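Putative exported protein (Bordetella pertussis Tohama I, PDB 2PFZ) binds pyroglutamic acid and probably serves, as an extracytoplasmic solute receptor, to hand it to a tripartite ATP-independent periplasmic (TRAP) transporter. Local coordinates at residues V16-Q21 / L113-A118; G31-I36 / P222-A227; G80-A85 / T273-R278; Q158-Q163 / G174-Y179; Q253-K256 / A260-A263. All coordinates share one frame; numbering follows the deposited sequence.

Contact 1 of 5, residues V16-Q21 / L113-A118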
# COMPACT_ATOMS: atom_id res chain seq x y z
N VAL A 16 -7.04 8.54 1.92
CA VAL A 16 -8.48 8.86 1.89
C VAL A 16 -8.69 10.37 1.86
O VAL A 16 -9.60 10.87 1.17
CB VAL A 16 -9.24 8.19 3.06
CG1 VAL A 16 -10.75 8.38 2.91
CG2 VAL A 16 -8.92 6.68 3.10
N GLU A 17 -7.88 11.10 2.64
CA GLU A 17 -7.77 12.55 2.48
C GLU A 17 -7.57 12.89 0.99
O GLU A 17 -8.25 13.76 0.47
CB GLU A 17 -6.62 13.12 3.30
CG GLU A 17 -6.45 14.65 3.15
CD GLU A 17 -5.33 15.21 4.04
OE1 GLU A 17 -5.01 16.43 3.92
OE2 GLU A 17 -4.76 14.44 4.85
N ASN A 18 -6.66 12.18 0.32
CA ASN A 18 -6.40 12.42 -1.12
C ASN A 18 -7.63 12.06 -1.96
O ASN A 18 -7.99 12.78 -2.92
CB ASN A 18 -5.18 11.60 -1.61
CG ASN A 18 -4.68 12.03 -2.96
OD1 ASN A 18 -4.59 13.22 -3.26
ND2 ASN A 18 -4.32 11.06 -3.77
N LEU A 19 -8.24 10.92 -1.63
CA LEU A 19 -9.43 10.45 -2.38
C LEU A 19 -10.56 11.47 -2.28
O LEU A 19 -11.33 11.66 -3.23
CB LEU A 19 -9.93 9.10 -1.86
CG LEU A 19 -9.17 7.87 -2.36
CD1 LEU A 19 -9.47 6.67 -1.43
CD2 LEU A 19 -9.57 7.55 -3.79
N THR A 20 -10.66 12.09 -1.11
CA THR A 20 -11.68 13.12 -0.82
C THR A 20 -11.49 14.33 -1.74
O THR A 20 -12.46 14.82 -2.34
CB THR A 20 -11.69 13.48 0.69
OG1 THR A 20 -12.08 12.32 1.44
CG2 THR A 20 -12.69 14.60 1.00
N GLN A 21 -10.25 14.77 -1.90
CA GLN A 21 -9.94 15.84 -2.86
C GLN A 21 -10.16 15.40 -4.31
O GLN A 21 -10.63 16.18 -5.14
CB GLN A 21 -8.51 16.36 -2.68
CG GLN A 21 -8.21 17.66 -3.46
CD GLN A 21 -9.25 18.76 -3.25
OE1 GLN A 21 -9.93 19.18 -4.19
NE2 GLN A 21 -9.40 19.20 -2.01
N LEU A 113 -6.12 1.15 -14.63
CA LEU A 113 -5.39 1.79 -13.53
C LEU A 113 -5.54 3.30 -13.63
O LEU A 113 -5.05 3.92 -14.59
CB LEU A 113 -3.91 1.42 -13.58
CG LEU A 113 -2.97 2.10 -12.56
CD1 LEU A 113 -3.39 1.79 -11.11
CD2 LEU A 113 -1.53 1.67 -12.81
N LEU A 114 -6.20 3.89 -12.66
CA LEU A 114 -6.40 5.34 -12.71
C LEU A 114 -5.19 6.08 -12.14
O LEU A 114 -4.64 6.96 -12.78
CB LEU A 114 -7.72 5.76 -12.05
CG LEU A 114 -8.04 7.26 -12.22
CD1 LEU A 114 -8.35 7.59 -13.69
CD2 LEU A 114 -9.18 7.67 -11.37
N TYR A 115 -4.80 5.74 -10.92
CA TYR A 115 -3.58 6.27 -10.34
C TYR A 115 -3.12 5.38 -9.20
O TYR A 115 -3.88 4.56 -8.72
CB TYR A 115 -3.77 7.70 -9.90
CG TYR A 115 -4.62 7.92 -8.67
CD1 TYR A 115 -6.00 8.16 -8.77
CD2 TYR A 115 -4.04 7.95 -7.38
CE1 TYR A 115 -6.77 8.42 -7.65
CE2 TYR A 115 -4.81 8.22 -6.25
CZ TYR A 115 -6.17 8.45 -6.40
OH TYR A 115 -6.95 8.71 -5.28
N SER A 116 -1.85 5.52 -8.82
CA SER A 116 -1.28 4.68 -7.76
C SER A 116 -0.39 5.55 -6.87
O SER A 116 0.37 6.38 -7.40
CB SER A 116 -0.45 3.55 -8.38
OG SER A 116 0.06 2.62 -7.40
N VAL A 117 -0.54 5.42 -5.55
CA VAL A 117 0.32 6.17 -4.66
C VAL A 117 0.96 5.34 -3.57
O VAL A 117 0.36 4.42 -3.05
CB VAL A 117 -0.23 7.57 -4.15
CG1 VAL A 117 -1.60 8.02 -4.78
CG2 VAL A 117 -0.11 7.79 -2.66
N ALA A 118 2.21 5.67 -3.26
CA ALA A 118 2.97 4.91 -2.27
C ALA A 118 2.59 5.31 -0.86
O ALA A 118 2.49 6.49 -0.56
CB ALA A 118 4.47 5.12 -2.47
O HOH W 1 -5.58 8.48 -2.86
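Asn18 ND2 spends its hydrogens on two acceptors: the main-chain oxygen of Ala235, and a water 3.0 Å away that ties it to Tyr115. The same water lies 2.8 Å from Tyr115 OH, in the plane of the ring and at its edge. Amide and phenol approach from opposite directions with their planes 81° apart, leaving Asn18 ND2 3.8 Å from Tyr115 CE2 and letting the water, rather than a direct bond, make the polar link. The other end of the amide is also held, since Asn18 OD1 accepts from Arg238 NH1; a short side chain that both donates and accepts suits this buried place. One helix position on, Leu19 brings CD2 to 3.2 Å from Tyr115 OH, a snug fit that helps wall in the hydroxyl. Val117 lies alongside more loosely. The backbones stay well apart, axes 11.4 Å at closest, and side chains, chiefly that of Tyr115, span the gap. Tyr115 belongs to a classic beta bulge, where it and Leu114 both face Val210 of strand 207-213. Helix 222-256 supplies Ala235 and Glu236 beside the ring, Phe22 of helix 14-30 meets it edge-to-face, and strand 207-213 also supports Leu19.

Contact 2 of 5, residues G31-I36 / P222-A227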
# COMPACT_ATOMS: atom_id res chain seq x y z
N GLY A 31 -17.84 19.09 -14.46
CA GLY A 31 -18.98 20.01 -14.34
C GLY A 31 -20.14 19.37 -13.62
O GLY A 31 -21.30 19.71 -13.89
N GLY A 32 -19.85 18.44 -12.71
CA GLY A 32 -20.91 17.77 -11.95
C GLY A 32 -21.54 16.56 -12.62
O GLY A 32 -22.45 15.95 -12.07
N LYS A 33 -21.05 16.20 -13.80
CA LYS A 33 -21.60 15.06 -14.52
C LYS A 33 -21.13 13.71 -13.94
O LYS A 33 -21.71 12.67 -14.22
CB LYS A 33 -21.30 15.17 -16.01
CG LYS A 33 -22.21 14.34 -16.91
CD LYS A 33 -23.70 14.81 -16.91
CE LYS A 33 -24.63 13.81 -17.66
NZ LYS A 33 -25.36 12.82 -16.80
N LEU A 34 -20.07 13.72 -13.13
CA LEU A 34 -19.66 12.51 -12.43
C LEU A 34 -19.50 12.76 -10.94
O LEU A 34 -18.60 13.50 -10.52
CB LEU A 34 -18.39 11.92 -13.04
CG LEU A 34 -17.84 10.61 -12.46
CD1 LEU A 34 -18.93 9.54 -12.39
CD2 LEU A 34 -16.62 10.11 -13.25
N LYS A 35 -20.36 12.13 -10.15
CA LYS A 35 -20.31 12.29 -8.70
C LYS A 35 -19.90 10.98 -8.06
O LYS A 35 -20.57 9.98 -8.24
CB LYS A 35 -21.64 12.77 -8.12
CG LYS A 35 -22.08 14.12 -8.71
CD LYS A 35 -22.62 15.04 -7.64
CE LYS A 35 -23.36 16.23 -8.24
NZ LYS A 35 -22.43 17.25 -8.81
N ILE A 36 -18.80 11.00 -7.33
CA ILE A 36 -18.29 9.78 -6.71
C ILE A 36 -18.49 9.83 -5.21
O ILE A 36 -18.10 10.80 -4.54
CB ILE A 36 -16.81 9.50 -7.08
CG1 ILE A 36 -16.64 9.36 -8.59
CG2 ILE A 36 -16.30 8.21 -6.36
CD1 ILE A 36 -15.18 9.48 -9.06
N PRO A 222 -17.04 11.46 -23.55
CA PRO A 222 -15.61 11.81 -23.70
C PRO A 222 -15.07 12.89 -22.78
O PRO A 222 -13.97 12.71 -22.26
CB PRO A 222 -15.52 12.22 -25.18
CG PRO A 222 -16.51 11.33 -25.83
CD PRO A 222 -17.68 11.31 -24.87
N ALA A 223 -15.81 13.97 -22.57
CA ALA A 223 -15.34 15.05 -21.70
C ALA A 223 -15.24 14.59 -20.24
O ALA A 223 -14.29 14.94 -19.53
CB ALA A 223 -16.24 16.27 -21.80
N THR A 224 -16.24 13.82 -19.82
CA THR A 224 -16.30 13.26 -18.47
C THR A 224 -15.18 12.23 -18.27
O THR A 224 -14.56 12.20 -17.22
CB THR A 224 -17.69 12.67 -18.19
OG1 THR A 224 -18.67 13.70 -18.40
CG2 THR A 224 -17.79 12.16 -16.74
N GLN A 225 -14.93 11.40 -19.27
CA GLN A 225 -13.76 10.52 -19.26
C GLN A 225 -12.47 11.31 -19.04
O GLN A 225 -11.66 10.97 -18.18
CB GLN A 225 -13.66 9.76 -20.58
CG GLN A 225 -14.81 8.82 -20.84
CD GLN A 225 -14.62 7.99 -22.08
OE1 GLN A 225 -13.74 8.27 -22.91
NE2 GLN A 225 -15.44 6.97 -22.23
N GLN A 226 -12.29 12.39 -19.80
CA GLN A 226 -11.07 13.17 -19.72
C GLN A 226 -10.98 13.89 -18.39
O GLN A 226 -9.89 14.01 -17.83
CB GLN A 226 -10.93 14.12 -20.92
CG GLN A 226 -10.64 13.36 -22.23
CD GLN A 226 -9.52 12.32 -22.06
OE1 GLN A 226 -8.34 12.66 -21.98
NE2 GLN A 226 -9.91 11.03 -22.01
N ALA A 227 -12.12 14.31 -17.86
CA ALA A 227 -12.18 14.92 -16.53
C ALA A 227 -11.70 13.93 -15.44
O ALA A 227 -10.92 14.28 -14.56
CB ALA A 227 -13.58 15.38 -16.25
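With chi1 of Thr224 at -56°, its hydroxyl lies beside the backbone N and its methyl opposite that nitrogen, which aims one branch at Lys33 and the other at Leu34. The backbone of Lys33 turns CB toward the threonine, chi1 (-159°) places CG, and a bend at chi2 leads the rest of the chain away. The two side chains meet at about a right angle, Lys33 CB 3.8 Å and CG 3.9 Å from Thr224 OG1. On the other branch, Thr224 CG2 lies 3.8 Å from Leu34 CB. No hydrogen bond joins the segments; these are van der Waals contacts at the first turn of a helix. Threonine suits the position because it is compact: its methyl packs on Leu34, and its hydroxyl, hydrogen-bonded close by, merely lies against the lysine's methylenes. Its backbone N is bonded to Asp221 OD2, just ahead of the helix. Lysine fits where a flexible chain can cover a neighbour and still send its charge outward, and leucine fits the buried side. The turn is shaped by Gly31, whose positive phi ends helix 14-30 in a Schellman motif, and by Gly32, also at positive phi. Leu34 then packs on Val26 of helix 14-30 and on Trp3 of strand 2-6, parallel partner of strand 35-39, while Ala227 of helix 222-256 rests on Leu29 and Ser30.

Contact 3 of 5, residues G80-A85 / T273-R278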
# COMPACT_ATOMS: atom_id res chain seq x y z
N GLY A 80 6.16 -4.83 -2.63
CA GLY A 80 6.26 -5.35 -1.27
C GLY A 80 7.54 -6.11 -1.02
O GLY A 80 7.75 -6.63 0.09
N LEU A 81 8.38 -6.27 -2.05
CA LEU A 81 9.65 -6.99 -1.85
C LEU A 81 10.58 -6.10 -1.02
O LEU A 81 10.74 -4.94 -1.39
CB LEU A 81 10.30 -7.29 -3.20
CG LEU A 81 9.53 -8.26 -4.10
CD1 LEU A 81 10.26 -8.39 -5.46
CD2 LEU A 81 9.34 -9.63 -3.43
N PRO A 82 11.15 -6.61 0.10
CA PRO A 82 12.03 -5.73 0.92
C PRO A 82 13.40 -5.44 0.30
O PRO A 82 13.96 -6.24 -0.46
CB PRO A 82 12.22 -6.49 2.25
CG PRO A 82 11.76 -7.85 2.02
CD PRO A 82 10.96 -7.94 0.72
N PHE A 83 13.90 -4.25 0.61
CA PHE A 83 15.23 -3.83 0.19
C PHE A 83 15.52 -3.90 -1.31
O PHE A 83 16.59 -4.31 -1.74
CB PHE A 83 16.29 -4.48 1.11
CG PHE A 83 16.24 -3.88 2.48
CD1 PHE A 83 16.92 -2.69 2.73
CD2 PHE A 83 15.42 -4.40 3.46
CE1 PHE A 83 16.84 -2.07 3.95
CE2 PHE A 83 15.34 -3.75 4.73
CZ PHE A 83 16.07 -2.59 4.93
N LEU A 84 14.52 -3.48 -2.08
CA LEU A 84 14.61 -3.33 -3.51
C LEU A 84 14.46 -1.85 -3.86
O LEU A 84 15.22 -1.34 -4.69
CB LEU A 84 13.51 -4.16 -4.20
CG LEU A 84 13.44 -4.04 -5.72
CD1 LEU A 84 14.72 -4.51 -6.38
CD2 LEU A 84 12.24 -4.83 -6.17
N ALA A 85 13.49 -1.15 -3.23
CA ALA A 85 13.28 0.26 -3.46
C ALA A 85 12.91 0.85 -2.11
O ALA A 85 11.81 0.64 -1.60
CB ALA A 85 12.16 0.52 -4.52
N THR A 273 17.99 -7.37 4.02
CA THR A 273 18.42 -7.37 2.62
C THR A 273 18.55 -8.80 2.11
O THR A 273 18.09 -9.14 1.00
CB THR A 273 19.74 -6.57 2.44
OG1 THR A 273 19.48 -5.18 2.69
CG2 THR A 273 20.33 -6.71 1.00
N GLU A 274 19.17 -9.66 2.94
CA GLU A 274 19.29 -11.08 2.59
C GLU A 274 17.92 -11.73 2.37
O GLU A 274 17.73 -12.45 1.39
CB GLU A 274 20.16 -11.85 3.62
CG GLU A 274 20.80 -13.16 3.08
CD GLU A 274 21.77 -12.93 1.90
OE1 GLU A 274 22.02 -11.76 1.54
OE2 GLU A 274 22.29 -13.91 1.32
N VAL A 275 16.96 -11.44 3.25
CA VAL A 275 15.55 -11.86 3.09
C VAL A 275 14.97 -11.32 1.78
O VAL A 275 14.37 -12.06 0.99
CB VAL A 275 14.65 -11.36 4.27
CG1 VAL A 275 13.16 -11.63 4.00
CG2 VAL A 275 15.08 -12.00 5.63
N GLY A 276 15.19 -10.03 1.54
CA GLY A 276 14.78 -9.39 0.28
C GLY A 276 15.33 -10.07 -0.98
O GLY A 276 14.59 -10.25 -1.95
N LYS A 277 16.62 -10.42 -0.98
CA LYS A 277 17.25 -11.08 -2.14
C LYS A 277 16.67 -12.48 -2.38
O LYS A 277 16.43 -12.87 -3.52
CB LYS A 277 18.76 -11.18 -2.00
CG LYS A 277 19.48 -9.85 -2.21
CD LYS A 277 20.79 -10.07 -2.96
CE LYS A 277 21.98 -10.27 -2.03
NZ LYS A 277 22.65 -8.96 -1.77
N ARG A 278 16.44 -13.20 -1.30
CA ARG A 278 15.71 -14.47 -1.37
C ARG A 278 14.32 -14.27 -1.97
O ARG A 278 13.93 -14.97 -2.91
CB ARG A 278 15.62 -15.08 0.03
CG ARG A 278 14.65 -16.21 0.19
CD ARG A 278 13.94 -16.10 1.54
NE ARG A 278 14.75 -15.49 2.63
CZ ARG A 278 15.72 -16.11 3.30
NH1 ARG A 278 16.05 -17.37 3.01
NH2 ARG A 278 16.39 -15.47 4.26
O HOH W 2 13.77 -7.66 -2.84
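Phe83 and Thr273 set their side chains at about a right angle, the threonine hydroxyl meeting the aromatic ring obliquely close to its root. Thr273 OG1 stands 3.5 Å from Phe83 CG and 3.6 Å from Phe83 CD1. The ring is brought there by chi1 of -71°, which sets it beside its own backbone N, and by a backbone of positive phi (55°) that turns the loop sharply after Pro82. The hydroxyl is not bonded to the ring: its hydrogen bond goes to Lys269 O, one turn back along the same helix, which occupies its proton, so the oxygen can lie against the ring without lacking a partner.

Pro82 lies over Gly276 on the helix, its CG 3.8 Å from Gly276 CA. Having no side chain, the glycine lets Pro82 CA and Gly276 CA come within 4.6 Å of each other; a side chain here would point at the loop and run into Pro82 O. That oxygen lies 3.3 Å from Gly276 CA in a CA-H...O contact with an angle of 132° at the hydrogen. A water donates to both carbonyls, 2.8 Å from Pro82 O and 2.9 Å from Gly276 O, bridging the two backbones. The compact proline ring lies loosely beside Val275, and Ile151 and Met279 also border it. Phe83 is tied through its backbone to Ala203. Close seating of a backbone on a helical glycine, with a CA-H...O contact, is a familiar packing feature of helices; here it fastens the loop before helix 88-107 to helix 266-287 of this periplasmic-binding-protein fold.

Contact 4 of 5, residues Q158-Q163 / G174-Y179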
# COMPACT_ATOMS: atom_id res chain seq x y z
N GLN A 158 5.58 -15.13 13.67
CA GLN A 158 4.37 -15.92 13.48
C GLN A 158 3.23 -14.97 13.11
O GLN A 158 2.75 -14.22 13.96
CB GLN A 158 4.07 -16.76 14.72
CG GLN A 158 5.14 -17.86 14.95
CD GLN A 158 4.96 -18.63 16.24
OE1 GLN A 158 5.29 -19.82 16.32
NE2 GLN A 158 4.46 -17.95 17.27
N PRO A 159 2.88 -14.94 11.82
CA PRO A 159 1.95 -13.90 11.46
C PRO A 159 0.50 -14.32 11.50
O PRO A 159 0.17 -15.51 11.37
CB PRO A 159 2.34 -13.59 10.02
CG PRO A 159 2.74 -14.94 9.47
CD PRO A 159 3.32 -15.72 10.64
N VAL A 160 -0.35 -13.31 11.68
CA VAL A 160 -1.76 -13.43 11.42
C VAL A 160 -2.19 -12.16 10.67
O VAL A 160 -1.74 -11.06 10.97
CB VAL A 160 -2.57 -13.65 12.72
CG1 VAL A 160 -2.42 -12.49 13.65
CG2 VAL A 160 -4.04 -13.88 12.39
N THR A 161 -3.05 -12.34 9.67
CA THR A 161 -3.54 -11.17 8.92
C THR A 161 -4.63 -10.44 9.65
O THR A 161 -5.63 -11.06 10.08
CB THR A 161 -4.08 -11.60 7.54
OG1 THR A 161 -3.00 -12.10 6.76
CG2 THR A 161 -4.73 -10.44 6.80
N VAL A 162 -4.46 -9.12 9.78
CA VAL A 162 -5.46 -8.25 10.34
C VAL A 162 -5.54 -7.00 9.48
O VAL A 162 -4.53 -6.29 9.30
CB VAL A 162 -5.12 -7.83 11.80
CG1 VAL A 162 -6.30 -7.12 12.42
CG2 VAL A 162 -4.75 -9.04 12.63
N GLN A 163 -6.73 -6.71 8.95
CA GLN A 163 -6.89 -5.48 8.17
C GLN A 163 -6.75 -4.26 9.06
O GLN A 163 -6.92 -4.38 10.27
CB GLN A 163 -8.21 -5.47 7.40
CG GLN A 163 -8.36 -6.71 6.51
CD GLN A 163 -7.20 -6.84 5.54
OE1 GLN A 163 -6.67 -5.84 5.07
NE2 GLN A 163 -6.78 -8.07 5.26
N GLY A 174 -4.42 -8.10 22.36
CA GLY A 174 -3.12 -8.78 22.48
C GLY A 174 -2.89 -9.96 21.56
O GLY A 174 -2.00 -10.79 21.81
N VAL A 175 -3.66 -10.03 20.47
CA VAL A 175 -3.46 -11.09 19.49
C VAL A 175 -2.12 -10.93 18.77
O VAL A 175 -1.51 -11.92 18.34
CB VAL A 175 -4.63 -11.14 18.46
CG1 VAL A 175 -4.40 -12.21 17.43
CG2 VAL A 175 -5.98 -11.38 19.19
N ILE A 176 -1.68 -9.67 18.62
CA ILE A 176 -0.40 -9.34 17.96
C ILE A 176 0.35 -8.28 18.76
O ILE A 176 -0.27 -7.40 19.36
CB ILE A 176 -0.62 -8.86 16.48
CG1 ILE A 176 -1.41 -7.53 16.40
CG2 ILE A 176 -1.26 -9.96 15.64
CD1 ILE A 176 -0.50 -6.25 16.33
N ASP A 177 1.68 -8.35 18.75
CA ASP A 177 2.55 -7.47 19.56
C ASP A 177 3.52 -6.64 18.72
O ASP A 177 4.32 -5.84 19.25
CB ASP A 177 3.36 -8.31 20.59
CG ASP A 177 4.23 -9.41 19.93
OD1 ASP A 177 4.53 -9.34 18.73
OD2 ASP A 177 4.64 -10.37 20.63
N SER A 178 3.47 -6.87 17.41
CA SER A 178 4.44 -6.33 16.46
C SER A 178 3.85 -6.39 15.06
O SER A 178 2.95 -7.18 14.80
CB SER A 178 5.73 -7.16 16.49
OG SER A 178 5.50 -8.49 16.04
N TYR A 179 4.38 -5.55 14.17
CA TYR A 179 4.09 -5.57 12.75
C TYR A 179 4.96 -4.61 11.93
O TYR A 179 5.58 -3.70 12.47
CB TYR A 179 2.60 -5.30 12.47
CG TYR A 179 2.07 -3.93 12.76
CD1 TYR A 179 1.72 -3.56 14.06
CD2 TYR A 179 1.84 -3.00 11.73
CE1 TYR A 179 1.20 -2.29 14.33
CE2 TYR A 179 1.34 -1.74 12.00
CZ TYR A 179 1.02 -1.39 13.30
OH TYR A 179 0.48 -0.14 13.59
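A beta-alpha-beta crossover runs from strand 158-161 through helix 167-172 to strand 178-181, and Val160 touches Ile176 where the chain comes back toward the sheet. The strands are not direct neighbours, because strand 140-143 lies between them, so the contact is made by side chains alone. Val160 and Ile176 cross at about a right angle, and Val160 CG1 comes to 3.4 Å from Ile176 CG2, tighter than ordinary methyl packing. Val160 CG1 lies between its backbone N and carbonyl carbon (chi1 62°), a less common setting for valine, which points it at Ile176. Ile176 holds CG1 in the equivalent position (chi1 65°), which leaves CG2, beside its backbone N, to meet the valine. Val175 closes on the same methyl from farther off, its CG1 4.3 Å from Val160 CG1. Beta-branched residues suit extended backbone and give stiff methyls that pack at short range. The return turn starts at Gly174, a positive-phi residue that ends the helix in a Schellman motif, and is braced after Ile176 by a bond of 3.0 Å from Ser178 OG to Asp177 OD1. Val162 O accepts from the side-chain NE of the ligand-pocket residue Arg142, so the strand's exit probably helps to position that group. Leu167 and Met171 of helix 167-172 touch Ile176, as does Arg142 of the intervening strand 140-143.

Contact 5 of 5, residues Q253-K256 / A260-A263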
# COMPACT_ATOMS: atom_id res chain seq x y z
N GLN A 253 5.28 12.95 15.54
CA GLN A 253 4.07 12.86 16.36
C GLN A 253 4.05 11.56 17.16
O GLN A 253 3.71 11.57 18.33
CB GLN A 253 2.81 13.07 15.51
CG GLN A 253 1.61 13.62 16.29
CD GLN A 253 1.70 15.12 16.62
OE1 GLN A 253 0.88 15.63 17.39
NE2 GLN A 253 2.69 15.82 16.06
N LEU A 254 4.45 10.44 16.56
CA LEU A 254 4.60 9.17 17.27
C LEU A 254 5.58 9.32 18.44
O LEU A 254 5.32 8.80 19.54
CB LEU A 254 5.08 8.06 16.32
CG LEU A 254 4.00 7.50 15.37
CD1 LEU A 254 4.61 6.62 14.30
CD2 LEU A 254 2.94 6.72 16.13
N ALA A 255 6.68 10.02 18.19
CA ALA A 255 7.62 10.35 19.26
C ALA A 255 6.96 11.19 20.35
O ALA A 255 7.07 10.86 21.53
CB ALA A 255 8.88 11.04 18.71
N LYS A 256 6.24 12.25 19.95
CA LYS A 256 5.50 13.07 20.93
C LYS A 256 4.68 12.18 21.85
O LYS A 256 4.55 12.45 23.05
CB LYS A 256 4.60 14.10 20.21
CG LYS A 256 3.74 14.97 21.14
CD LYS A 256 3.44 16.37 20.56
CE LYS A 256 1.94 16.67 20.31
NZ LYS A 256 1.04 16.26 21.47
N ALA A 260 9.56 5.16 20.60
CA ALA A 260 10.95 5.37 20.22
C ALA A 260 11.01 5.20 18.71
O ALA A 260 10.65 4.14 18.20
CB ALA A 260 11.85 4.35 20.89
N ILE A 261 11.43 6.24 18.01
CA ILE A 261 11.73 6.12 16.58
C ILE A 261 13.22 5.80 16.39
O ILE A 261 14.08 6.63 16.72
CB ILE A 261 11.34 7.40 15.81
CG1 ILE A 261 9.96 7.93 16.28
CG2 ILE A 261 11.39 7.15 14.28
CD1 ILE A 261 8.77 6.95 16.11
N ILE A 262 13.53 4.62 15.86
CA ILE A 262 14.88 4.10 15.87
C ILE A 262 15.40 3.79 14.46
O ILE A 262 14.80 2.99 13.75
CB ILE A 262 14.99 2.79 16.75
CG1 ILE A 262 14.34 2.98 18.12
CG2 ILE A 262 16.46 2.36 16.88
CD1 ILE A 262 13.89 1.70 18.81
N ALA A 263 16.50 4.44 14.05
CA ALA A 263 17.17 4.01 12.81
C ALA A 263 17.72 2.60 12.99
O ALA A 263 18.29 2.27 14.05
CB ALA A 263 18.28 4.97 12.41
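Helix 222-256 ends and the chain doubles back within three residues, bringing the CA atoms of Ala255 and Ala260 to 6.1 Å and setting Ile261 against Leu254 and Ala255. The two segments meet by apolar packing alone. Ile261 does the reaching: its chi1 of -43° places CG1 beside the backbone N, and a second bend (chi2 -59°) folds CD1 round toward the helix. Ile261 CD1 then lies 3.9 Å from Leu254 CB, while the carbon before it, Ile261 CG1, is 4.1 Å from Ala255 CB. The one branch thus touches two consecutive helix residues at their CB atoms. Ala255 is small enough to let the strand come close, and isoleucine, beta-branched, combines a liking for extended backbone with a long branch. Leu254 meets Ile261 through CB, while the rest of its side chain goes on to Met259 in the turn and to Tyr192. At the helix end Gln253 O is held by Asn257 ND2. Strand alternation sends Ile262 elsewhere, onto Lys197 and Tyr199. Strand 260-262 is an outermost strand of the six-stranded mixed sheet and pairs in parallel with strand 197-199, so the contact lays the end of helix 222-256 against that edge.

In the fold
Pyroglutamic acid lies among contacts 1, 4 and 5: the side chains of Val117, Ile176 and Leu254 are each about 10 to 11 Å from it, too far to touch it. Pro82 of contact 3 is about 13 Å away. Contacts 1 and 2 sit on the same side of the chain's centre, their centres 17 Å apart. Contacts 4 and 5, 21 Å apart between centres, reach opposite edge strands of one mixed sheet. Helix 222-256 runs from contact 2 at its start to contact 5 at its end, 43 Å between centres, and passes beside contact 1. Contact 3, 26 Å between centres from contact 1, lies on the opposite side of the chain's centre.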